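Local structure of cytochrome c, putative (Shewanella oneidensis, 1SP3) at residues E28-M33 against K91-V96. The protein carries eight c-type hemes and probably works as a respiratory oxidoreductase, consistent with the reduction of tetrathionate. Residues are numbered along the deposited sequence; the frame is centred on the assembly and turned at random.
Sequences EQATDM and KDKTKV. With HEC (heme c), chain E.
The helical segment 28-33 meets the 3-10 turn 93-95 where the CA atoms of Ala-30 and Lys-93 come within 6.3 Å. This multiheme cytochrome c contact walls one heme c: the turn runs straight into the segment carrying the heme's two thioether cysteines, Cys-98 and Cys-101. Lys-93 passes its aliphatic chain by the methyl of Ala-30 and donates from NZ to Thr-31 OG1 at 3.0 Å. That hydroxyl, held beside the backbone N (chi1 -64°), is also hydrogen-bonded to Glu-27 O one turn back. An Asx turn shapes the loop, Asp-92 OD1 taking both the N and OG1 of Thr-94 from one face of its carboxylate. Closer to the heme, Gln-29 lays CG over the porphyrin edge, 3.7 Å from CHB, while NE2 makes a weak hydrogen bond to propionate O1A and OE1 bonds to His-26 ND1. A leucine here would probably leave O1A without this donor and His-26 ND1 without this partner. Met-33 bends at chi2 and chi3, bringing CE tip to tip with Val-96 CG1 in a tight 3.3 Å contact. The same Val-96 CG1 rests 3.4 Å from heme CBB.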
# COMPACT_ATOMS: atom_id res chain seq x y z
N GLU A 28 12.30 -10.81 -23.49
CA GLU A 28 11.13 -9.96 -23.69
C GLU A 28 10.38 -9.61 -22.38
O GLU A 28 10.07 -8.45 -22.09
CB GLU A 28 10.14 -10.59 -24.71
CG GLU A 28 9.52 -9.48 -25.56
CD GLU A 28 8.31 -9.90 -26.42
OE1 GLU A 28 7.88 -9.00 -27.20
OE2 GLU A 28 7.75 -11.06 -26.30
N GLN A 29 10.06 -10.64 -21.61
CA GLN A 29 9.34 -10.49 -20.35
C GLN A 29 10.12 -9.57 -19.39
O GLN A 29 9.54 -8.74 -18.75
CB GLN A 29 9.26 -11.90 -19.74
CG GLN A 29 8.15 -12.86 -20.32
CD GLN A 29 8.40 -13.27 -21.76
OE1 GLN A 29 9.50 -13.52 -22.16
NE2 GLN A 29 7.34 -13.36 -22.53
N ALA A 30 11.44 -9.70 -19.30
CA ALA A 30 12.25 -8.82 -18.47
C ALA A 30 12.10 -7.38 -18.95
O ALA A 30 11.80 -6.47 -18.18
CB ALA A 30 13.66 -9.27 -18.45
N THR A 31 12.29 -7.18 -20.24
CA THR A 31 12.18 -5.86 -20.80
C THR A 31 10.83 -5.24 -20.50
O THR A 31 10.78 -4.08 -20.12
CB THR A 31 12.35 -5.94 -22.28
OG1 THR A 31 13.68 -6.41 -22.54
CG2 THR A 31 12.34 -4.56 -22.88
N ASP A 32 9.77 -6.03 -20.72
CA ASP A 32 8.42 -5.58 -20.45
C ASP A 32 8.19 -5.23 -18.96
O ASP A 32 7.56 -4.26 -18.64
CB ASP A 32 7.38 -6.65 -20.87
CG ASP A 32 7.29 -6.82 -22.39
OD1 ASP A 32 7.57 -5.82 -23.14
OD2 ASP A 32 6.92 -7.94 -22.89
N MET A 33 8.66 -6.08 -18.09
CA MET A 33 8.39 -5.93 -16.68
C MET A 33 9.11 -4.67 -16.20
O MET A 33 8.62 -3.87 -15.34
CB MET A 33 8.88 -7.18 -15.97
CG MET A 33 8.10 -7.58 -14.67
SD MET A 33 8.68 -6.51 -13.29
CE MET A 33 10.44 -6.67 -13.81
N LYS A 91 18.68 -0.73 -15.34
CA LYS A 91 18.69 -1.19 -16.72
C LYS A 91 19.31 -2.56 -16.84
O LYS A 91 19.33 -3.19 -17.91
CB LYS A 91 19.43 -0.25 -17.67
CG LYS A 91 18.86 1.17 -17.73
CD LYS A 91 17.36 1.31 -18.17
CE LYS A 91 16.82 0.38 -19.35
NZ LYS A 91 17.61 0.11 -20.66
N ASP A 92 19.76 -3.04 -15.70
CA ASP A 92 20.31 -4.38 -15.67
C ASP A 92 19.25 -5.52 -15.58
O ASP A 92 18.74 -5.88 -14.46
CB ASP A 92 21.28 -4.48 -14.52
CG ASP A 92 22.11 -5.74 -14.57
OD1 ASP A 92 21.77 -6.71 -15.36
OD2 ASP A 92 23.09 -5.87 -13.78
N LYS A 93 19.06 -6.19 -16.72
CA LYS A 93 18.08 -7.29 -16.81
C LYS A 93 18.37 -8.46 -15.91
O LYS A 93 17.44 -9.12 -15.45
CB LYS A 93 17.83 -7.74 -18.26
CG LYS A 93 17.11 -6.66 -19.09
CD LYS A 93 17.83 -6.50 -20.43
CE LYS A 93 17.27 -5.37 -21.29
NZ LYS A 93 16.62 -6.11 -22.37
N THR A 94 19.65 -8.75 -15.64
CA THR A 94 19.90 -9.88 -14.72
C THR A 94 19.51 -9.64 -13.25
O THR A 94 19.59 -10.60 -12.42
CB THR A 94 21.36 -10.38 -14.79
OG1 THR A 94 22.17 -9.38 -14.20
CG2 THR A 94 21.84 -10.38 -16.24
N LYS A 95 19.11 -8.43 -12.93
CA LYS A 95 18.66 -8.10 -11.56
C LYS A 95 17.16 -8.18 -11.31
O LYS A 95 16.68 -7.80 -10.25
CB LYS A 95 19.16 -6.69 -11.15
CG LYS A 95 20.70 -6.57 -11.19
CD LYS A 95 21.37 -7.76 -10.51
CE LYS A 95 22.95 -7.61 -10.50
NZ LYS A 95 23.58 -8.60 -9.54
N VAL A 96 16.39 -8.66 -12.28
CA VAL A 96 14.93 -8.77 -12.05
C VAL A 96 14.70 -9.99 -11.25
O VAL A 96 15.45 -10.94 -11.41
CB VAL A 96 14.22 -8.83 -13.39
CG1 VAL A 96 12.70 -9.03 -13.23
CG2 VAL A 96 14.57 -7.55 -14.14
FE HEC E . 5.84 -13.01 -15.19
CHA HEC E . 3.18 -14.09 -17.06
CHB HEC E . 7.86 -14.86 -17.23
CHC HEC E . 8.50 -11.62 -13.60
CHD HEC E . 3.84 -11.50 -12.93
NA HEC E . 5.56 -14.28 -16.83
C1A HEC E . 4.38 -14.56 -17.45
C2A HEC E . 4.60 -15.43 -18.62
C3A HEC E . 5.91 -15.62 -18.70
C4A HEC E . 6.53 -14.89 -17.57
CMA HEC E . 6.65 -16.46 -19.80
CAA HEC E . 3.52 -15.96 -19.60
CBA HEC E . 2.81 -14.76 -20.30
CGA HEC E . 3.83 -13.85 -20.98
O1A HEC E . 4.60 -14.48 -21.74
O2A HEC E . 3.85 -12.56 -20.81
NB HEC E . 7.72 -13.19 -15.39
C1B HEC E . 8.39 -14.00 -16.27
C2B HEC E . 9.79 -13.75 -16.09
C3B HEC E . 9.95 -12.86 -15.11
C4B HEC E . 8.67 -12.50 -14.63
CMB HEC E . 10.94 -14.47 -16.88
CAB HEC E . 11.29 -12.24 -14.59
CBB HEC E . 12.21 -11.65 -15.42
NC HEC E . 6.13 -11.73 -13.53
C1C HEC E . 7.31 -11.32 -13.03
C2C HEC E . 7.08 -10.54 -11.83
C3C HEC E . 5.76 -10.48 -11.62
C4C HEC E . 5.15 -11.24 -12.73
CMC HEC E . 8.21 -9.91 -11.00
CAC HEC E . 4.94 -9.80 -10.46
CBC HEC E . 5.19 -8.61 -9.89
ND HEC E . 3.86 -12.83 -15.04
C1D HEC E . 3.23 -12.15 -13.98
C2D HEC E . 1.84 -12.23 -14.17
C3D HEC E . 1.66 -12.97 -15.50
C4D HEC E . 2.94 -13.35 -15.92
CMD HEC E . 0.69 -11.61 -13.27
CAD HEC E . 0.34 -13.35 -16.18
CBD HEC E . -0.17 -14.57 -15.40
CGD HEC E . -1.53 -15.08 -15.81
O1D HEC E . -2.13 -15.86 -15.01
O2D HEC E . -2.01 -14.72 -16.92